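Local atomic coordinates of adherence and virulence protein A (Streptococcus pneumoniae, PDB entry 6PON), a protein that probably serves as a surface-associated adhesin that binds host fibronectin and so contributes to pneumococcal adherence and virulence. Residues 33-38 / 127-132; 50-55 / 141-146. All coordinates share one frame; numbering follows the deposited sequence.

Contact 1. Residues 33-38 / 127-132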
ATOM      1  N   GLN B  33      38.115  12.117 -20.560  1.00 25.31           N
ATOM      2  CA  GLN B  33      37.590  11.522 -19.340  1.00 23.36           C
ATOM      3  C   GLN B  33      36.846  10.225 -19.615  1.00 27.89           C
ATOM      4  O   GLN B  33      35.927   9.859 -18.879  1.00 27.10           O
ATOM      5  CB  GLN B  33      36.679  12.500 -18.611  1.00 30.59           C
ATOM      6  CG  GLN B  33      37.128  13.950 -18.686  1.00 31.13           C
ATOM      7  CD  GLN B  33      35.993  14.881 -18.316  1.00 41.65           C
ATOM      8  OE1 GLN B  33      35.702  15.070 -17.126  1.00 46.45           O
ATOM      9  NE2 GLN B  33      35.314  15.440 -19.331  1.00 36.34           N
ATOM     10  N   GLU B  34      37.221   9.522 -20.673  1.00 24.74           N
ATOM     11  CA  GLU B  34      36.554   8.278 -21.003  1.00 22.01           C
ATOM     12  C   GLU B  34      37.577   7.177 -21.212  1.00 20.65           C
ATOM     13  O   GLU B  34      38.629   7.393 -21.815  1.00 24.68           O
ATOM     14  CB  GLU B  34      35.671   8.451 -22.243  1.00 23.89           C
ATOM     15  CG  GLU B  34      34.721   9.623 -22.124  1.00 25.16           C
ATOM     16  CD  GLU B  34      33.452   9.435 -22.916  1.00 30.47           C
ATOM     17  OE1 GLU B  34      32.450  10.095 -22.566  1.00 43.04           O
ATOM     18  OE2 GLU B  34      33.437   8.630 -23.873  1.00 27.45           O
ATOM     19  N   LEU B  35      37.262   5.995 -20.705  1.00 22.22           N
ATOM     20  CA  LEU B  35      38.124   4.826 -20.791  1.00 18.56           C
ATOM     21  C   LEU B  35      37.329   3.696 -21.426  1.00 19.03           C
ATOM     22  O   LEU B  35      36.201   3.423 -21.003  1.00 22.05           O
ATOM     23  CB  LEU B  35      38.629   4.422 -19.392  1.00 18.47           C
ATOM     24  CG  LEU B  35      39.401   3.111 -19.264  1.00 19.43           C
ATOM     25  CD1 LEU B  35      40.780   3.242 -19.930  1.00 23.82           C
ATOM     26  CD2 LEU B  35      39.506   2.651 -17.807  1.00 14.28           C
ATOM     27  N   VAL B  36      37.916   3.035 -22.423  1.00 22.40           N
ATOM     28  CA  VAL B  36      37.295   1.914 -23.121  1.00 20.28           C
ATOM     29  C   VAL B  36      38.203   0.693 -23.029  1.00 22.66           C
ATOM     30  O   VAL B  36      39.386   0.766 -23.374  1.00 26.81           O
ATOM     31  CB  VAL B  36      36.993   2.258 -24.588  1.00 23.64           C
ATOM     32  CG1 VAL B  36      36.413   1.048 -25.314  1.00 21.59           C
ATOM     33  CG2 VAL B  36      36.023   3.411 -24.655  1.00 22.28           C
ATOM     34  N   LEU B  37      37.645  -0.425 -22.581  1.00 18.80           N
ATOM     35  CA  LEU B  37      38.352  -1.692 -22.477  1.00 23.63           C
ATOM     36  C   LEU B  37      37.756  -2.687 -23.467  1.00 27.42           C
ATOM     37  O   LEU B  37      36.539  -2.901 -23.473  1.00 25.96           O
ATOM     38  CB  LEU B  37      38.246  -2.278 -21.061  1.00 19.18           C
ATOM     39  CG  LEU B  37      38.516  -1.398 -19.847  1.00 19.92           C
ATOM     40  CD1 LEU B  37      38.474  -2.227 -18.580  1.00 17.89           C
ATOM     41  CD2 LEU B  37      39.874  -0.719 -19.980  1.00 19.41           C
ATOM     42  N   GLN B  38      38.601  -3.306 -24.287  1.00 22.49           N
ATOM     43  CA  GLN B  38      38.191  -4.488 -25.030  1.00 26.16           C
ATOM     44  C   GLN B  38      38.416  -5.701 -24.137  1.00 30.09           C
ATOM     45  O   GLN B  38      39.533  -5.918 -23.648  1.00 30.28           O
ATOM     46  CB  GLN B  38      38.960  -4.625 -26.343  1.00 29.72           C
ATOM     47  CG  GLN B  38      38.254  -5.490 -27.381  1.00 39.82           C
ATOM     48  CD  GLN B  38      39.235  -6.191 -28.310  1.00 53.57           C
ATOM     49  OE1 GLN B  38      39.391  -7.419 -28.252  1.00 57.50           O
ATOM     50  NE2 GLN B  38      39.907  -5.416 -29.171  1.00 46.87           N
ATOM     51  N   SER B 127      32.980  13.320 -10.939  1.00 29.66           N
ATOM     52  CA  SER B 127      33.174  11.993 -11.507  1.00 24.63           C
ATOM     53  C   SER B 127      34.643  11.779 -11.817  1.00 27.53           C
ATOM     54  O   SER B 127      35.369  12.725 -12.142  1.00 22.80           O
ATOM     55  CB  SER B 127      32.349  11.812 -12.776  1.00 26.10           C
ATOM     56  OG  SER B 127      30.978  12.035 -12.515  1.00 29.43           O
ATOM     57  N   ASN B 128      35.083  10.527 -11.673  1.00 25.10           N
ATOM     58  CA  ASN B 128      36.485  10.189 -11.857  1.00 19.68           C
ATOM     59  C   ASN B 128      36.640   8.684 -12.051  1.00 21.42           C
ATOM     60  O   ASN B 128      35.743   7.896 -11.738  1.00 19.76           O
ATOM     61  CB  ASN B 128      37.329  10.672 -10.675  1.00 23.06           C
ATOM     62  CG  ASN B 128      38.680  11.211 -11.109  1.00 23.74           C
ATOM     63  OD1 ASN B 128      39.293  10.717 -12.064  1.00 22.02           O
ATOM     64  ND2 ASN B 128      39.140  12.244 -10.424  1.00 23.08           N
ATOM     65  N   ILE B 129      37.796   8.303 -12.598  1.00 22.69           N
ATOM     66  CA  ILE B 129      38.142   6.914 -12.877  1.00 21.23           C
ATOM     67  C   ILE B 129      39.537   6.688 -12.324  1.00 19.77           C
ATOM     68  O   ILE B 129      40.459   7.454 -12.625  1.00 20.01           O
ATOM     69  CB  ILE B 129      38.090   6.588 -14.384  1.00 20.55           C
ATOM     70  CG1 ILE B 129      36.679   6.804 -14.945  1.00 20.10           C
ATOM     71  CG2 ILE B 129      38.537   5.153 -14.652  1.00 17.43           C
ATOM     72  CD1 ILE B 129      36.605   6.690 -16.483  1.00 20.20           C
ATOM     73  N   LEU B 130      39.682   5.659 -11.491  1.00 17.98           N
ATOM     74  CA  LEU B 130      40.880   5.464 -10.697  1.00 17.24           C
ATOM     75  C   LEU B 130      41.272   3.999 -10.745  1.00 19.15           C
ATOM     76  O   LEU B 130      40.408   3.115 -10.753  1.00 20.82           O
ATOM     77  CB  LEU B 130      40.667   5.901  -9.230  1.00 18.04           C
ATOM     78  CG  LEU B 130      39.950   7.244  -8.966  1.00 23.54           C
ATOM     79  CD1 LEU B 130      38.411   7.083  -8.824  1.00 22.24           C
ATOM     80  CD2 LEU B 130      40.537   7.996  -7.770  1.00 21.29           C
ATOM     81  N   LEU B 131      42.574   3.753 -10.801  1.00 17.31           N
ATOM     82  CA  LEU B 131      43.149   2.427 -10.640  1.00 21.06           C
ATOM     83  C   LEU B 131      43.902   2.413  -9.315  1.00 23.03           C
ATOM     84  O   LEU B 131      44.721   3.294  -9.048  1.00 21.06           O
ATOM     85  CB  LEU B 131      44.088   2.081 -11.801  1.00 19.87           C
ATOM     86  CG  LEU B 131      44.620   0.642 -11.775  1.00 22.98           C
ATOM     87  CD1 LEU B 131      43.527  -0.403 -12.124  1.00 15.73           C
ATOM     88  CD2 LEU B 131      45.839   0.490 -12.658  1.00 21.88           C
ATOM     89  N   VAL B 132      43.594   1.450  -8.466  1.00 20.09           N
ATOM     90  CA  VAL B 132      44.117   1.437  -7.111  1.00 20.88           C
ATOM     91  C   VAL B 132      44.783   0.097  -6.886  1.00 20.97           C
ATOM     92  O   VAL B 132      44.200  -0.943  -7.210  1.00 23.86           O
ATOM     93  CB  VAL B 132      43.008   1.679  -6.072  1.00 21.96           C
ATOM     94  CG1 VAL B 132      43.557   1.531  -4.671  1.00 21.93           C
ATOM     95  CG2 VAL B 132      42.415   3.042  -6.274  1.00 21.93           C
TER
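The peptide plane of Gln-33 receives the end of Ile-129 over one face: CD1 lies 4.0 Å from O of Gln-33, well above the plane of that carbonyl, a van der Waals contact of a methyl group with an oxygen. The same carbonyl is engaged by the backbone of Ala-52 on the neighbouring strand. The second flat group, the amide of Asn-128, bridges its own strand and the segment after strand 139-142: OD1 takes the backbone N-H of Ile-129 at 2.9 Å, in the carbonyl plane and on a lone pair, while ND2 donates to the carbonyl of Lys-144. Bonds at both ends fix the rotation of this amide next to Ile-129.

Strand 34-41 belongs to a four-stranded antiparallel sheet and strand 128-133 to a five-stranded one. The residues come together where the two sheets pack face to face in the N-terminal part of the NFACT module, and no backbone hydrogen bond joins the segments; even the nearest CA atoms, those of Gln-33 and Asn-128, are 7.7 Å apart.

Apolar packing comes from Leu-35 and Ile-129, whose side chains run obliquely across one another. With CG2 anti to the backbone N and CG1 beside it (chi1 -61°), Ile-129 divides its branches: CG2 meets CD2 of Leu-35 at 4.1 Å, and CG1 carries CD1 to Gln-33. Ile-27 also touches Leu-35, and Leu-50 touches Ile-129.

Contact 2. Residues 50-55 / 141-146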
ATOM      1  N   LEU B  50      33.787   3.324 -19.714  1.00 21.02           N
ATOM      2  CA  LEU B  50      33.670   4.055 -18.462  1.00 19.42           C
ATOM      3  C   LEU B  50      33.886   5.530 -18.755  1.00 19.60           C
ATOM      4  O   LEU B  50      34.879   5.911 -19.383  1.00 19.25           O
ATOM      5  CB  LEU B  50      34.681   3.569 -17.427  1.00 21.88           C
ATOM      6  CG  LEU B  50      34.690   2.096 -17.041  1.00 21.69           C
ATOM      7  CD1 LEU B  50      35.422   1.266 -18.090  1.00 19.32           C
ATOM      8  CD2 LEU B  50      35.348   1.964 -15.675  1.00 18.67           C
ATOM      9  N   SER B  51      32.961   6.359 -18.317  1.00 20.29           N
ATOM     10  CA  SER B  51      33.012   7.763 -18.671  1.00 24.54           C
ATOM     11  C   SER B  51      32.954   8.590 -17.399  1.00 23.21           C
ATOM     12  O   SER B  51      32.035   8.432 -16.588  1.00 23.67           O
ATOM     13  CB  SER B  51      31.870   8.119 -19.632  1.00 21.76           C
ATOM     14  OG  SER B  51      31.824   9.508 -19.851  1.00 24.81           O
ATOM     15  N   ALA B  52      33.949   9.454 -17.220  1.00 21.65           N
ATOM     16  CA  ALA B  52      33.963  10.421 -16.140  1.00 20.85           C
ATOM     17  C   ALA B  52      33.467  11.783 -16.601  1.00 25.23           C
ATOM     18  O   ALA B  52      33.637  12.775 -15.886  1.00 24.09           O
ATOM     19  CB  ALA B  52      35.372  10.524 -15.551  1.00 26.22           C
ATOM     20  N   HIS B  53      32.862  11.846 -17.780  1.00 24.51           N
ATOM     21  CA  HIS B  53      32.312  13.091 -18.286  1.00 29.50           C
ATOM     22  C   HIS B  53      31.341  13.701 -17.271  1.00 26.85           C
ATOM     23  O   HIS B  53      30.462  12.991 -16.756  1.00 23.19           O
ATOM     24  CB  HIS B  53      31.596  12.843 -19.613  1.00 25.32           C
ATOM     25  CG  HIS B  53      31.126  14.094 -20.292  1.00 34.18           C
ATOM     26  ND1 HIS B  53      29.914  14.693 -20.004  1.00 34.55           N
ATOM     27  CD2 HIS B  53      31.702  14.854 -21.251  1.00 30.60           C
ATOM     28  CE1 HIS B  53      29.762  15.762 -20.763  1.00 31.44           C
ATOM     29  NE2 HIS B  53      30.831  15.880 -21.531  1.00 36.66           N
ATOM     30  N   PRO B  54      31.445  15.007 -16.991  1.00 29.12           N
ATOM     31  CA  PRO B  54      30.625  15.617 -15.929  1.00 28.35           C
ATOM     32  C   PRO B  54      29.119  15.481 -16.121  1.00 29.12           C
ATOM     33  O   PRO B  54      28.385  15.583 -15.135  1.00 28.39           O
ATOM     34  CB  PRO B  54      31.058  17.092 -15.963  1.00 35.04           C
ATOM     35  CG  PRO B  54      31.613  17.300 -17.345  1.00 27.99           C
ATOM     36  CD  PRO B  54      32.288  16.000 -17.678  1.00 27.40           C
ATOM     37  N   VAL B  55      28.635  15.248 -17.338  1.00 33.33           N
ATOM     38  CA  VAL B  55      27.211  15.076 -17.613  1.00 29.35           C
ATOM     39  C   VAL B  55      26.881  13.636 -17.987  1.00 34.23           C
ATOM     40  O   VAL B  55      25.895  13.067 -17.510  1.00 27.98           O
ATOM     41  CB  VAL B  55      26.749  16.039 -18.726  1.00 32.12           C
ATOM     42  CG1 VAL B  55      25.248  15.926 -18.940  1.00 29.60           C
ATOM     43  CG2 VAL B  55      27.144  17.441 -18.387  1.00 33.08           C
ATOM     44  N   GLU B 141      46.952   5.384 -10.644  1.00 22.35           N
ATOM     45  CA  GLU B 141      46.721   6.422 -11.648  1.00 25.91           C
ATOM     46  C   GLU B 141      45.230   6.764 -11.640  1.00 23.84           C
ATOM     47  O   GLU B 141      44.405   6.009 -11.116  1.00 22.57           O
ATOM     48  CB  GLU B 141      47.217   5.958 -13.032  1.00 24.43           C
ATOM     49  CG  GLU B 141      47.298   6.977 -14.158  1.00 25.67           C
ATOM     50  CD  GLU B 141      47.777   8.382 -13.782  1.00 25.55           C
ATOM     51  OE1 GLU B 141      48.876   8.790 -14.219  1.00 30.01           O
ATOM     52  OE2 GLU B 141      47.024   9.123 -13.111  1.00 28.77           O
ATOM     53  N   VAL B 142      44.893   7.927 -12.185  1.00 23.00           N
ATOM     54  CA  VAL B 142      43.549   8.453 -12.008  1.00 22.70           C
ATOM     55  C   VAL B 142      43.281   9.460 -13.114  1.00 27.19           C
ATOM     56  O   VAL B 142      44.107  10.340 -13.385  1.00 25.37           O
ATOM     57  CB  VAL B 142      43.364   9.080 -10.613  1.00 23.62           C
ATOM     58  CG1 VAL B 142      44.521  10.015 -10.283  1.00 25.78           C
ATOM     59  CG2 VAL B 142      42.056   9.841 -10.543  1.00 21.59           C
ATOM     60  N   ILE B 143      42.117   9.340 -13.759  1.00 24.14           N
ATOM     61  CA  ILE B 143      41.935  10.014 -15.031  1.00 20.42           C
ATOM     62  C   ILE B 143      41.796  11.519 -14.871  1.00 22.38           C
ATOM     63  O   ILE B 143      42.097  12.258 -15.812  1.00 28.14           O
ATOM     64  CB  ILE B 143      40.743   9.400 -15.778  1.00 20.70           C
ATOM     65  CG1 ILE B 143      40.973   9.497 -17.287  1.00 21.87           C
ATOM     66  CG2 ILE B 143      39.427  10.058 -15.344  1.00 24.49           C
ATOM     67  CD1 ILE B 143      39.944   8.742 -18.085  1.00 22.25           C
ATOM     68  N   LYS B 144      41.379  12.005 -13.705  1.00 28.29           N
ATOM     69  CA  LYS B 144      41.334  13.442 -13.440  1.00 27.40           C
ATOM     70  C   LYS B 144      42.125  13.723 -12.168  1.00 31.19           C
ATOM     71  O   LYS B 144      41.613  13.525 -11.062  1.00 28.45           O
ATOM     72  CB  LYS B 144      39.905  13.944 -13.307  1.00 29.14           C
ATOM     73  CG  LYS B 144      39.390  14.609 -14.568  1.00 39.39           C
ATOM     74  CD  LYS B 144      38.077  15.346 -14.314  1.00 42.56           C
ATOM     75  CE  LYS B 144      36.912  14.392 -14.243  1.00 34.14           C
ATOM     76  NZ  LYS B 144      35.719  15.013 -13.590  1.00 34.29           N
ATOM     77  N   HIS B 145      43.364  14.192 -12.319  1.00 25.84           N
ATOM     78  CA  HIS B 145      44.166  14.520 -11.146  1.00 28.62           C
ATOM     79  C   HIS B 145      43.558  15.703 -10.403  1.00 29.34           C
ATOM     80  O   HIS B 145      43.081  16.663 -11.014  1.00 30.69           O
ATOM     81  CB  HIS B 145      45.605  14.830 -11.547  1.00 23.29           C
ATOM     82  CG  HIS B 145      46.361  13.638 -12.042  1.00 28.78           C
ATOM     83  ND1 HIS B 145      47.738  13.613 -12.133  1.00 26.82           N
ATOM     84  CD2 HIS B 145      45.934  12.429 -12.476  1.00 26.97           C
ATOM     85  CE1 HIS B 145      48.126  12.435 -12.591  1.00 20.87           C
ATOM     86  NE2 HIS B 145      47.052  11.699 -12.813  1.00 25.65           N
ATOM     87  N   VAL B 146      43.527  15.615  -9.075  1.00 32.75           N
ATOM     88  CA  VAL B 146      43.050  16.709  -8.227  1.00 33.57           C
ATOM     89  C   VAL B 146      44.059  16.867  -7.103  1.00 28.37           C
ATOM     90  O   VAL B 146      44.193  15.975  -6.257  1.00 33.40           O
ATOM     91  CB  VAL B 146      41.643  16.469  -7.659  1.00 34.49           C
ATOM     92  CG1 VAL B 146      41.014  17.807  -7.226  1.00 30.60           C
ATOM     93  CG2 VAL B 146      40.744  15.742  -8.662  1.00 33.03           C
TER
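Ala-52 and Ile-143 supply the apolar part of this contact, methyl against methyl, with CB of Ala-52 4.1 Å from CG2 of Ile-143. CG1 of Ile-143 is turned to a chi1 of -149°, which sets CG2 between the backbone N and the carbonyl carbon, where it can face the alanine. Phe-75 of helix 74-83 packs on the same isoleucine.

Lys-144 adds a looser approach. Its chain bends at chi3 (-77°) and brings its end to the carbonyl of Ala-52: NZ stands 3.8 Å from O of Ala-52, too far for a hydrogen bond, and CE lies 4.0 Å from the same oxygen. CE is further from CB of Ala-52, at 4.4 Å. NZ instead donates a hydrogen bond to the carbonyl O of Ser-127.

The hydrogen bonds lie within each segment. In 50-55, OG of Ser-51 accepts the N-H of His-53 at 3.3 Å, closing an ST turn. ND1 of His-53 then accepts from N of Val-55 at 3.0 Å, the donor tilted 33° from the ring plane, and also from N of Phe-56. CD of Pro-54 lies over one face of this imidazole, near its rim. In 141-146, OE2 of Glu-141 is gripped twice: NE2 of His-145 donates to the syn lone pair of OE2 at 2.6 Å, the oxygen lying close to the imidazole plane, and N of Val-142 donates to the anti lone pair.

The pairing thus joins the loops that leave strands 44-51 and 139-142, one from each sheet, at the margin of a two-sheet packing of antiparallel strands.

Contacts 1 and 2 join the same two sheets, their centres about 7 Å apart, through neighbouring strands: 34-41 pairs with 44-51 in one sheet and 128-133 with 139-142 in the other. Contact 1 is buried and relies on branched aliphatic side chains between strands; contact 2 is only partly buried, lies where the strands give way to loops, and mixes a small apolar pair with the stem of a lysine. Neither has a hydrogen bond between its own segments. Within the first sheet, backbone bonds of Leu-35 with Leu-50 and a side-chain bond of Glu-34 with Ser-51 tie contact 1 to contact 2.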